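Local structure of adhesin (Streptococcus sanguinis SK1 = NCTC 7863, 6VT2) at residues T4-T9 and N108-V113; T97-A102 and K115-F120; Y214-G219 and F316-A321; L289-G294 and F320-D325. The protein binds sialylated glycans through two tandem Siglec-like modules and thereby probably attaches the bacterium to host surfaces. All blocks are in the same frame, centred on the assembly; numbering follows the deposited sequence.

Interaction 1 of 4, residues T4-T9 and N108-V113. With CA (calcium ion), chain H.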
# COMPACT_ATOMS: atom_id res chain seq x y z
N THR A 4 2.07 54.00 -37.31
CA THR A 4 2.81 52.76 -36.98
C THR A 4 1.83 51.64 -36.72
O THR A 4 1.12 51.77 -36.00
CB THR A 4 3.62 52.99 -35.71
OG1 THR A 4 4.52 54.05 -36.02
CG2 THR A 4 4.43 51.78 -35.32
N PRO A 5 1.87 50.49 -37.37
CA PRO A 5 0.93 49.46 -37.02
C PRO A 5 1.22 48.81 -35.67
O PRO A 5 2.23 49.03 -35.15
CB PRO A 5 1.11 48.50 -38.20
CG PRO A 5 2.51 48.70 -38.69
CD PRO A 5 2.80 50.15 -38.43
N PRO A 6 0.26 48.05 -35.11
CA PRO A 6 0.47 47.40 -33.85
C PRO A 6 1.59 46.36 -33.86
O PRO A 6 1.96 45.94 -34.89
CB PRO A 6 -0.84 46.66 -33.55
CG PRO A 6 -1.86 47.36 -34.39
CD PRO A 6 -1.10 47.82 -35.61
N THR A 7 2.08 46.06 -32.67
CA THR A 7 3.14 45.08 -32.43
C THR A 7 2.47 43.79 -31.98
O THR A 7 1.78 43.83 -31.00
CB THR A 7 4.13 45.59 -31.40
OG1 THR A 7 4.71 46.79 -31.90
CG2 THR A 7 5.23 44.59 -31.09
N ILE A 8 2.76 42.69 -32.68
CA ILE A 8 2.13 41.40 -32.42
C ILE A 8 3.20 40.43 -31.95
O ILE A 8 4.25 40.31 -32.59
CB ILE A 8 1.46 40.84 -33.68
CG1 ILE A 8 0.46 41.80 -34.28
CG2 ILE A 8 0.76 39.50 -33.38
CD1 ILE A 8 0.00 41.42 -35.61
N THR A 9 2.87 39.78 -30.83
CA THR A 9 3.76 38.80 -30.19
C THR A 9 3.02 37.43 -30.14
O THR A 9 1.88 37.44 -29.78
CB THR A 9 4.24 39.20 -28.80
OG1 THR A 9 5.00 40.39 -29.01
CG2 THR A 9 5.13 38.15 -28.20
N ASN A 108 -3.73 51.73 -39.35
CA ASN A 108 -2.46 51.12 -39.65
C ASN A 108 -2.56 49.62 -39.41
O ASN A 108 -2.78 49.21 -38.27
CB ASN A 108 -1.34 51.67 -38.78
CG ASN A 108 -1.23 53.17 -38.92
OD1 ASN A 108 -0.97 53.72 -40.02
ND2 ASN A 108 -1.43 53.84 -37.82
N ILE A 109 -2.41 48.81 -40.46
CA ILE A 109 -2.53 47.34 -40.30
C ILE A 109 -1.14 46.78 -40.54
O ILE A 109 -0.40 47.32 -41.28
CB ILE A 109 -3.58 46.74 -41.25
CG1 ILE A 109 -3.76 45.23 -41.03
CG2 ILE A 109 -3.21 47.01 -42.67
CD1 ILE A 109 -4.94 44.63 -41.71
N THR A 110 -0.82 45.69 -39.88
CA THR A 110 0.48 45.05 -40.05
C THR A 110 0.54 44.51 -41.47
O THR A 110 -0.42 44.03 -41.96
CB THR A 110 0.69 44.02 -38.95
OG1 THR A 110 -0.40 43.13 -39.00
CG2 THR A 110 0.77 44.65 -37.59
N ALA A 111 1.72 44.52 -42.03
CA ALA A 111 1.90 44.08 -43.40
C ALA A 111 1.75 42.55 -43.42
O ALA A 111 2.15 41.93 -42.50
CB ALA A 111 3.25 44.46 -43.89
N LEU A 112 1.25 42.03 -44.50
CA LEU A 112 1.13 40.59 -44.72
C LEU A 112 2.17 40.21 -45.77
O LEU A 112 2.14 40.70 -46.90
CB LEU A 112 -0.24 40.26 -45.24
CG LEU A 112 -0.42 38.82 -45.60
CD1 LEU A 112 -0.26 37.96 -44.31
CD2 LEU A 112 -1.82 38.55 -46.20
N VAL A 113 3.14 39.38 -45.39
CA VAL A 113 4.26 39.02 -46.26
C VAL A 113 4.46 37.50 -46.10
O VAL A 113 4.81 37.08 -45.06
CB VAL A 113 5.53 39.79 -45.90
CG1 VAL A 113 6.62 39.47 -46.91
CG2 VAL A 113 5.33 41.29 -45.80
CA CA H . -0.36 52.69 -34.14
O HOH W 1 1.46 53.34 -32.83
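Thr-110 packs against Pro-6 and Ile-8, and this corner is the tight part of the contact. Its methyl CG2, anti to the carbonyl carbon, lies 3.2 Å from Pro-6 O. The hydroxyl, at chi1 55°, sits between the backbone N and carbonyl carbon, where OG1 is hydrogen-bonded to Ala-102 N. OG1 is also met by the tip of Ile-8, whose CD1 comes to 3.8 Å. Threonine suits this buried place because one branch satisfies a backbone N-H while the other packs as a methyl. The two prolines fit equally well: they hold the chain extended, bring no N-H that would need a partner, and offer ring carbons to backbone oxygens. Pro-6 CD rests 3.4 Å from Asn-108 O, and Pro-5 CB lies 3.6 Å from Ile-109 O. Beside them Asn-108 CB touches Pro-5 CA at 3.6 Å.

Toward Thr-4 the packing thins. Thr-4 is exposed and its CB is directed away from 108-113, and no hydrogen bond joins the two segments. The amide ND2 of Asn-108 is instead bonded to Asp-2 O. This outer end is organised by a calcium ion, bound by Thr-4 O at 2.5 Å and by a water at 2.3 Å, with Asp-2, Asp-30 and Asp-104 also binding it.

The contact thus fastens the start of the Siglec-like module to the loop between strands 95-104 and 119-125. Residues 7-9 pair with strand 21-29, Thr-110 bonds to Ala-102 of strand 95-104, and Ile-8 reaches between the two sheets to touch Val-26, Thr-28 and Ala-102.

Interaction 2 of 4, residues T97-A102 and K115-F120. With SIA (N-acetyl-alpha-neuraminic acid), chain D; GAL (beta-D-galactopyranose), chain B.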
# COMPACT_ATOMS: atom_id res chain seq x y z
N THR A 97 0.53 26.92 -41.56
CA THR A 97 1.21 28.20 -41.33
C THR A 97 0.12 29.23 -41.55
O THR A 97 -0.37 29.31 -42.60
CB THR A 97 2.33 28.46 -42.32
OG1 THR A 97 3.13 27.30 -42.25
CG2 THR A 97 3.09 29.71 -41.98
N LYS A 98 -0.24 29.95 -40.50
CA LYS A 98 -1.31 30.94 -40.63
C LYS A 98 -0.81 32.29 -40.09
O LYS A 98 0.02 32.34 -39.29
CB LYS A 98 -2.55 30.47 -39.90
CG LYS A 98 -3.06 29.12 -40.32
CD LYS A 98 -3.57 29.19 -41.74
CE LYS A 98 -3.61 27.79 -42.28
NZ LYS A 98 -4.29 27.69 -43.56
N TYR A 99 -1.42 33.32 -40.60
CA TYR A 99 -0.89 34.68 -40.45
C TYR A 99 -1.80 35.49 -39.55
O TYR A 99 -3.02 35.37 -39.61
CB TYR A 99 -0.78 35.32 -41.82
CG TYR A 99 0.29 34.66 -42.62
CD1 TYR A 99 0.10 33.46 -43.25
CD2 TYR A 99 1.55 35.21 -42.66
CE1 TYR A 99 1.16 32.80 -43.88
CE2 TYR A 99 2.61 34.62 -43.35
CZ TYR A 99 2.41 33.38 -43.91
OH TYR A 99 3.48 32.81 -44.50
N VAL A 100 -1.17 36.30 -38.71
CA VAL A 100 -1.88 37.13 -37.74
C VAL A 100 -1.61 38.58 -38.08
O VAL A 100 -0.46 38.99 -38.20
CB VAL A 100 -1.49 36.77 -36.30
CG1 VAL A 100 -2.29 37.62 -35.38
CG2 VAL A 100 -1.72 35.30 -36.00
N ARG A 101 -2.69 39.36 -38.19
CA ARG A 101 -2.55 40.77 -38.48
C ARG A 101 -3.35 41.57 -37.47
O ARG A 101 -4.25 41.10 -36.93
CB ARG A 101 -3.07 41.11 -39.88
CG ARG A 101 -2.44 40.28 -40.98
CD ARG A 101 -3.05 40.75 -42.28
NE ARG A 101 -2.45 41.97 -42.76
CZ ARG A 101 -2.81 42.55 -43.89
NH1 ARG A 101 -3.78 42.05 -44.61
NH2 ARG A 101 -2.21 43.64 -44.31
N ALA A 102 -2.90 42.78 -37.25
CA ALA A 102 -3.64 43.64 -36.35
C ALA A 102 -3.68 45.04 -36.93
O ALA A 102 -2.76 45.45 -37.64
CB ALA A 102 -3.02 43.66 -34.96
N LYS A 115 5.71 34.08 -45.51
CA LYS A 115 6.83 33.45 -44.79
C LYS A 115 7.68 34.48 -44.07
O LYS A 115 8.73 34.13 -43.70
CB LYS A 115 7.66 32.56 -45.72
CG LYS A 115 6.87 31.39 -46.28
CD LYS A 115 7.78 30.52 -47.08
CE LYS A 115 7.11 29.37 -47.77
NZ LYS A 115 7.96 28.97 -48.92
N GLN A 116 7.17 35.68 -43.86
CA GLN A 116 7.97 36.71 -43.20
C GLN A 116 7.22 37.49 -42.16
O GLN A 116 7.82 37.92 -41.18
CB GLN A 116 8.56 37.71 -44.19
CG GLN A 116 9.51 37.05 -45.18
CD GLN A 116 10.38 38.07 -45.85
OE1 GLN A 116 11.26 38.68 -45.21
NE2 GLN A 116 10.13 38.30 -47.15
N SER A 117 5.96 37.75 -42.33
CA SER A 117 5.22 38.54 -41.35
C SER A 117 4.72 37.65 -40.23
O SER A 117 5.04 36.46 -40.16
CB SER A 117 4.13 39.34 -42.05
OG SER A 117 3.19 38.47 -42.67
N GLU A 118 3.98 38.23 -39.32
CA GLU A 118 3.62 37.54 -38.10
C GLU A 118 2.77 36.33 -38.42
O GLU A 118 1.76 36.42 -39.13
CB GLU A 118 2.88 38.48 -37.19
CG GLU A 118 3.67 39.72 -36.71
CD GLU A 118 3.64 40.96 -37.62
OE1 GLU A 118 3.16 40.91 -38.78
OE2 GLU A 118 4.09 42.02 -37.13
N ARG A 119 3.18 35.19 -37.87
CA ARG A 119 2.57 33.94 -38.26
C ARG A 119 2.92 32.91 -37.20
O ARG A 119 3.87 33.08 -36.42
CB ARG A 119 3.06 33.48 -39.63
CG ARG A 119 4.53 33.15 -39.69
CD ARG A 119 5.03 33.22 -41.17
NE ARG A 119 6.40 32.76 -41.11
CZ ARG A 119 7.42 33.48 -40.69
NH1 ARG A 119 7.26 34.78 -40.41
NH2 ARG A 119 8.63 32.90 -40.58
N PHE A 120 2.16 31.83 -37.22
CA PHE A 120 2.44 30.68 -36.40
C PHE A 120 2.34 29.44 -37.26
O PHE A 120 1.62 29.43 -38.25
CB PHE A 120 1.51 30.55 -35.19
CG PHE A 120 0.08 30.43 -35.53
CD1 PHE A 120 -0.49 29.19 -35.73
CD2 PHE A 120 -0.73 31.56 -35.67
CE1 PHE A 120 -1.82 29.06 -36.12
CE2 PHE A 120 -2.04 31.44 -35.98
CZ PHE A 120 -2.61 30.17 -36.21
C1 SIA D . 1.27 25.28 -44.58
C2 SIA D . 1.12 24.56 -45.99
C3 SIA D . 1.76 23.17 -46.06
C4 SIA D . 1.08 22.12 -45.17
C5 SIA D . -0.43 22.09 -45.44
C6 SIA D . -1.01 23.53 -45.39
C7 SIA D . -2.49 23.66 -45.84
C8 SIA D . -2.89 25.15 -45.98
C9 SIA D . -4.40 25.29 -46.06
C10 SIA D . -1.82 20.15 -44.82
C11 SIA D . -2.50 19.42 -43.67
N5 SIA D . -1.14 21.27 -44.47
O1A SIA D . 2.33 25.08 -43.95
O1B SIA D . 0.29 26.03 -44.30
O4 SIA D . 1.62 20.81 -45.39
O6 SIA D . -0.30 24.39 -46.28
O7 SIA D . -2.73 22.91 -47.02
O8 SIA D . -2.35 25.89 -44.88
O9 SIA D . -4.94 25.06 -44.75
O10 SIA D . -1.91 19.75 -45.98
C1 GAL B . 1.20 28.39 -48.95
C2 GAL B . 1.39 26.87 -48.71
C3 GAL B . 1.46 26.56 -47.22
C4 GAL B . 2.51 27.45 -46.53
C5 GAL B . 2.17 28.91 -46.83
C6 GAL B . 3.16 29.92 -46.23
O2 GAL B . 0.29 26.13 -49.22
O3 GAL B . 1.81 25.20 -47.00
O4 GAL B . 3.80 27.14 -47.01
O5 GAL B . 2.18 29.13 -48.24
O6 GAL B . 2.72 31.26 -46.42
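One wall of the sialoglycan pocket is formed by strand 95-104, where Lys-98 pairs with Phe-120 and Tyr-99 with Arg-119. Lys-98 and Phe-120 exchange two backbone hydrogen bonds, and Val-100 N adds a third to Glu-118 O. Tyr-99 joins protein to sugar: its OH accepts a hydrogen bond from Lys-115 N (2.8 Å, 155°). The same Tyr-99 OH donates one to galactose O6 at 2.6 Å. Both partners lie at the ring edge, while Arg-119 CB covers one face, 4.1 Å from the centroid. Arg-119 runs alongside the tyrosine and turns NH1 back to Ser-117 O at 2.8 Å; Lys-115 O lies over the centre of its guanidinium.

Next to this, Thr-97 meets the sialic acid carboxylate with both donors, N to O1B and OG1 to O1A, each at 2.9 Å. A bend at chi2 (-67°) redirects the Lys-98 chain, whose long reach carries NZ to sialic acid O8 and O9 and to Asn-42 OD1.

On the face shared by Lys-98 CB, Phe-120 takes Val-100 CG2 at its ring edge, 3.9 Å from CE2. Strand 95-104 lies between strands 119-125 and 35-41, and Phe-120 meets Phe-24 of strand 21-29 edge-to-face, where the two sheets pack.

Interaction 3 of 4, residues Y214-G219 and F316-A321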
# COMPACT_ATOMS: atom_id res chain seq x y z
N TYR A 214 6.17 -21.20 19.86
CA TYR A 214 5.19 -20.35 20.50
C TYR A 214 4.79 -20.92 21.83
O TYR A 214 4.36 -22.07 21.89
CB TYR A 214 3.99 -20.20 19.59
CG TYR A 214 4.24 -19.52 18.29
CD1 TYR A 214 4.05 -18.16 18.14
CD2 TYR A 214 4.58 -20.27 17.16
CE1 TYR A 214 4.21 -17.59 16.88
CE2 TYR A 214 4.75 -19.67 15.92
CZ TYR A 214 4.61 -18.34 15.82
OH TYR A 214 4.75 -17.73 14.60
N ILE A 215 4.99 -20.15 22.88
CA ILE A 215 4.77 -20.65 24.21
C ILE A 215 3.32 -20.43 24.54
O ILE A 215 2.81 -19.32 24.40
CB ILE A 215 5.63 -19.92 25.22
CG1 ILE A 215 7.07 -20.24 25.00
CG2 ILE A 215 5.26 -20.40 26.61
CD1 ILE A 215 8.01 -19.26 25.79
N PHE A 216 2.67 -21.49 25.03
CA PHE A 216 1.31 -21.41 25.52
C PHE A 216 1.35 -21.86 26.96
O PHE A 216 1.79 -22.97 27.26
CB PHE A 216 0.35 -22.29 24.71
CG PHE A 216 -0.10 -21.64 23.45
CD1 PHE A 216 0.76 -21.36 22.39
CD2 PHE A 216 -1.44 -21.33 23.31
CE1 PHE A 216 0.26 -20.75 21.24
CE2 PHE A 216 -1.88 -20.66 22.20
CZ PHE A 216 -1.05 -20.42 21.17
N TYR A 217 0.85 -21.04 27.83
CA TYR A 217 0.81 -21.38 29.24
C TYR A 217 -0.41 -22.20 29.50
O TYR A 217 -1.53 -21.80 29.13
CB TYR A 217 0.77 -20.09 30.07
CG TYR A 217 2.07 -19.38 29.97
CD1 TYR A 217 3.17 -19.74 30.70
CD2 TYR A 217 2.22 -18.38 29.04
CE1 TYR A 217 4.37 -19.11 30.52
CE2 TYR A 217 3.43 -17.76 28.86
CZ TYR A 217 4.49 -18.11 29.63
OH TYR A 217 5.72 -17.52 29.42
N ARG A 218 -0.24 -23.33 30.17
CA ARG A 218 -1.35 -24.21 30.45
C ARG A 218 -2.44 -23.44 31.18
O ARG A 218 -2.18 -22.74 32.14
CB ARG A 218 -0.86 -25.41 31.27
CG ARG A 218 0.14 -26.24 30.49
CD ARG A 218 0.95 -27.20 31.38
NE ARG A 218 0.10 -28.15 32.05
CZ ARG A 218 -0.08 -28.22 33.37
NH1 ARG A 218 0.57 -27.43 34.18
NH2 ARG A 218 -0.86 -29.11 33.91
N GLY A 219 -3.66 -23.57 30.72
CA GLY A 219 -4.78 -22.95 31.37
C GLY A 219 -4.98 -21.50 31.11
O GLY A 219 -5.85 -20.90 31.77
N PHE A 316 6.88 -25.29 12.82
CA PHE A 316 6.77 -24.40 13.98
C PHE A 316 6.18 -25.25 15.09
O PHE A 316 5.69 -26.36 14.84
CB PHE A 316 5.96 -23.15 13.72
CG PHE A 316 4.54 -23.39 13.55
CD1 PHE A 316 4.03 -23.79 12.37
CD2 PHE A 316 3.66 -23.22 14.59
CE1 PHE A 316 2.69 -24.06 12.20
CE2 PHE A 316 2.32 -23.49 14.42
CZ PHE A 316 1.82 -23.87 13.22
N ARG A 317 6.35 -24.79 16.33
CA ARG A 317 5.84 -25.55 17.44
C ARG A 317 5.04 -24.69 18.38
O ARG A 317 5.26 -23.50 18.50
CB ARG A 317 6.97 -26.21 18.28
CG ARG A 317 7.99 -26.97 17.40
CD ARG A 317 8.89 -27.86 18.19
NE ARG A 317 9.67 -27.11 19.14
CZ ARG A 317 10.53 -27.69 19.98
NH1 ARG A 317 10.69 -29.01 19.96
NH2 ARG A 317 11.19 -26.95 20.83
N ILE A 318 4.11 -25.32 19.03
CA ILE A 318 3.53 -24.83 20.27
C ILE A 318 4.20 -25.60 21.38
O ILE A 318 4.17 -26.82 21.36
CB ILE A 318 2.00 -24.98 20.27
CG1 ILE A 318 1.46 -23.90 19.38
CG2 ILE A 318 1.45 -24.86 21.72
CD1 ILE A 318 -0.03 -24.06 19.11
N VAL A 319 4.71 -24.89 22.39
CA VAL A 319 5.37 -25.49 23.54
C VAL A 319 4.61 -25.07 24.78
O VAL A 319 4.34 -23.89 24.97
CB VAL A 319 6.85 -25.11 23.62
CG1 VAL A 319 7.46 -25.69 24.87
CG2 VAL A 319 7.54 -25.67 22.34
N PHE A 320 4.29 -26.03 25.61
CA PHE A 320 3.47 -25.79 26.79
C PHE A 320 4.36 -25.30 27.92
O PHE A 320 5.48 -25.77 28.10
CB PHE A 320 2.73 -27.05 27.25
CG PHE A 320 2.08 -27.86 26.18
CD1 PHE A 320 1.69 -27.34 24.95
CD2 PHE A 320 1.80 -29.16 26.44
CE1 PHE A 320 1.12 -28.16 23.98
CE2 PHE A 320 1.21 -29.97 25.49
CZ PHE A 320 0.89 -29.46 24.26
N ALA A 321 3.84 -24.40 28.69
CA ALA A 321 4.52 -23.93 29.89
C ALA A 321 3.58 -23.93 31.07
O ALA A 321 2.39 -23.67 30.95
CB ALA A 321 5.08 -22.56 29.67
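In Phe-216 CG stands anti to the carbonyl carbon (chi1 -81°), and in Ile-318 CG2 is anti to the backbone N while CG1 is anti to the carbonyl carbon (chi1 -76°). These rotations bring both branches of the isoleucine to one side of the phenylalanine ring: CG2 lies 3.6 Å from CD1 and CG1 3.8 Å from CE1 of Phe-216. A branched aliphatic chain suits this place, meeting the ring at several atoms. Nearby, Tyr-214 CE2 touches Phe-316 CD2 at 3.9 Å, and Tyr-214 OH is bonded to Glu-225 O.

The other face holds Ile-215, Tyr-217, Val-319 and Ala-321. The methyl of Ala-321 touches two neighbours, CB lying 3.6 Å from Tyr-217 CD1 and 3.7 Å from Ile-215 CG2; these also meet each other, Ile-215 CG2 lying over one face of the Tyr-217 ring, toward its rim. Tyr-217 also forms a cation-pi pair with Lys-326.

Between the strands run five backbone hydrogen bonds. Phe-216 uses N and O to bond Val-319 O and Ala-321 N, bracketing Phe-320, as parallel pairing requires. The last bond, Arg-218 N to Ala-321 O, measures 2.8 Å. Beyond it the Arg-218 chain lays CG 3.4 Å from that oxygen, and its guanidinium donates to backbone oxygens of Lys-287 and Leu-289.

Phe-216, Tyr-214 and Phe-316 face strand 222-229 of the opposite sheet. A first strand that switches sheets, from 206-207 in one to 213-217 in the other, and there runs parallel to the last strand is the A'-G pairing of V-set immunoglobulin-like folds, of which the Siglec-like module is a variant.

Interaction 4 of 4, residues L289-G294 and F320-D325. With CA (calcium ion), chain G; SIA (N-acetyl-alpha-neuraminic acid), chain C.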
# COMPACT_ATOMS: atom_id res chain seq x y z
N LEU A 289 -3.04 -31.46 29.70
CA LEU A 289 -1.77 -31.69 29.03
C LEU A 289 -0.64 -31.19 29.92
O LEU A 289 -0.52 -29.98 30.13
CB LEU A 289 -1.74 -30.97 27.69
CG LEU A 289 -2.74 -31.58 26.70
CD1 LEU A 289 -2.67 -30.82 25.43
CD2 LEU A 289 -2.49 -33.06 26.41
N PRO A 290 0.26 -32.06 30.34
CA PRO A 290 1.40 -31.60 31.13
C PRO A 290 2.46 -30.94 30.29
O PRO A 290 2.68 -31.27 29.12
CB PRO A 290 1.93 -32.90 31.74
CG PRO A 290 1.50 -33.95 30.82
CD PRO A 290 0.17 -33.51 30.26
N ALA A 291 3.17 -30.01 30.91
CA ALA A 291 4.39 -29.50 30.35
C ALA A 291 5.48 -30.53 30.55
O ALA A 291 5.41 -31.41 31.41
CB ALA A 291 4.76 -28.18 31.03
N GLY A 292 6.52 -30.40 29.76
CA GLY A 292 7.61 -31.34 29.84
C GLY A 292 8.15 -31.60 28.47
O GLY A 292 7.75 -30.96 27.50
N PRO A 293 9.07 -32.57 28.35
CA PRO A 293 9.69 -32.83 27.02
C PRO A 293 8.70 -33.13 25.94
O PRO A 293 8.89 -32.71 24.78
CB PRO A 293 10.59 -34.04 27.27
CG PRO A 293 10.25 -34.53 28.67
CD PRO A 293 9.67 -33.36 29.43
N GLY A 294 7.64 -33.83 26.27
CA GLY A 294 6.61 -34.14 25.31
C GLY A 294 5.50 -33.14 25.22
O GLY A 294 4.55 -33.35 24.45
N PHE A 320 4.29 -26.03 25.61
CA PHE A 320 3.47 -25.79 26.79
C PHE A 320 4.36 -25.30 27.92
O PHE A 320 5.48 -25.77 28.10
CB PHE A 320 2.73 -27.05 27.25
CG PHE A 320 2.08 -27.86 26.18
CD1 PHE A 320 1.69 -27.34 24.95
CD2 PHE A 320 1.80 -29.16 26.44
CE1 PHE A 320 1.12 -28.16 23.98
CE2 PHE A 320 1.21 -29.97 25.49
CZ PHE A 320 0.89 -29.46 24.26
N ALA A 321 3.84 -24.40 28.69
CA ALA A 321 4.52 -23.93 29.89
C ALA A 321 3.58 -23.93 31.07
O ALA A 321 2.39 -23.67 30.95
CB ALA A 321 5.08 -22.56 29.67
N ASN A 322 4.15 -24.16 32.23
CA ASN A 322 3.39 -24.04 33.45
C ASN A 322 3.22 -22.58 33.78
O ASN A 322 4.13 -21.77 33.55
CB ASN A 322 4.11 -24.72 34.60
CG ASN A 322 4.23 -26.17 34.43
OD1 ASN A 322 3.26 -26.87 34.13
ND2 ASN A 322 5.41 -26.67 34.61
N GLN A 323 2.13 -22.26 34.44
CA GLN A 323 1.92 -20.88 34.86
C GLN A 323 3.01 -20.35 35.76
O GLN A 323 3.31 -19.14 35.72
CB GLN A 323 0.56 -20.73 35.53
CG GLN A 323 -0.53 -20.75 34.49
CD GLN A 323 -1.89 -20.54 35.07
OE1 GLN A 323 -2.04 -19.85 36.13
NE2 GLN A 323 -2.89 -21.16 34.46
N THR A 324 3.59 -21.20 36.57
CA THR A 324 4.64 -20.71 37.43
C THR A 324 5.78 -20.14 36.62
O THR A 324 6.52 -19.31 37.14
CB THR A 324 5.10 -21.79 38.40
OG1 THR A 324 6.03 -21.15 39.29
CG2 THR A 324 5.77 -22.94 37.72
N ASP A 325 5.91 -20.52 35.35
CA ASP A 325 6.98 -19.97 34.55
C ASP A 325 6.76 -18.50 34.22
O ASP A 325 7.73 -17.81 33.88
CB ASP A 325 7.12 -20.78 33.26
CG ASP A 325 7.63 -22.14 33.46
OD1 ASP A 325 7.91 -22.54 34.59
OD2 ASP A 325 7.69 -22.87 32.43
CA CA G . 7.27 -18.82 39.34
C1 SIA C . 5.20 -33.55 18.26
C2 SIA C . 4.97 -35.08 18.65
C3 SIA C . 5.48 -35.47 20.04
C4 SIA C . 4.74 -34.73 21.15
C5 SIA C . 3.23 -34.96 21.04
C6 SIA C . 2.74 -34.68 19.60
C7 SIA C . 1.29 -35.15 19.33
C8 SIA C . 1.02 -35.12 17.81
C9 SIA C . -0.46 -35.32 17.50
C10 SIA C . 1.75 -34.52 22.99
C11 SIA C . 1.11 -33.44 23.88
N5 SIA C . 2.53 -34.07 21.97
O1A SIA C . 4.26 -33.04 17.61
O1B SIA C . 6.28 -33.03 18.61
O4 SIA C . 5.14 -35.17 22.46
O6 SIA C . 3.53 -35.37 18.63
O7 SIA C . 1.09 -36.44 19.89
O8 SIA C . 1.50 -33.90 17.23
O9 SIA C . -0.63 -35.57 16.10
O10 SIA C . 1.57 -35.71 23.20
O HOH W 2 6.32 -28.33 27.67
O HOH W 3 8.78 -17.34 38.01
O HOH W 4 9.12 -20.29 38.84
O HOH W 5 8.70 -17.48 40.65
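Phe-320, Ala-291 and Leu-289 carry this contact, in which the loop ahead of strand 296-305 folds over the end of the V-set-like module's last strand, beside the sialic acid site. At chi2 -23° the Phe-320 ring has CD1 nearly eclipsed with CA, carrying CD2 out toward the loop. There Pro-290 O lies in the ring plane, 3.5 Å from CD2. Leu-289 crosses the ring obliquely, with CB 3.8 Å from CE2 and CD1 4.0 Å from CZ of Phe-320. A large flat ring suits the spot because its rim meets loop and sugar together: the sialic acid N-acetyl methyl, C11, lies at its edge, 3.8 Å from CE2, and Tyr-297 meets it edge-to-face.

Ala-291 is small enough to sit close to the strand backbone. Its CB lies 3.9 Å from Phe-320 O and 3.7 Å from Asn-322 OD1, an oxygen held by Ser-389 OG, also bonded to Ala-291 N. Gly-292 follows with phi 143°, a conformation in which a side chain would strike the preceding carbonyl oxygen. Its N-H is hydrogen-bonded to a water that also bonds Phe-320 O, so solvent bridges loop and strand.

The two segments lead to different sites. Gly-294 O accepts a hydrogen bond from sialic acid O4, and farther along 320-325 Thr-324 grips a calcium ion twice, through O at 2.4 Å and OG1 at 2.6 Å.

How the interactions relate
From the N terminus, interaction 1 opens first and closes a long loop when 4-9 meets 108-113. Interaction 2 starts inside that loop and ends beyond it, so the two cross; they touch through Thr-110 and strand 95-104, and together tie the module's first strand, its calcium end and its glycan-bearing strands. Interactions 3 and 4 lie in the second Siglec-like module, with the centres of interactions 1 and 3 about 93 Å apart. Interaction 3 closes the longer loop, from the early strand 213-217 to the last strand. Interaction 4 begins within it and ends on the same strand, sharing Phe-320 and Ala-321, then continues toward the calcium site at Thr-324.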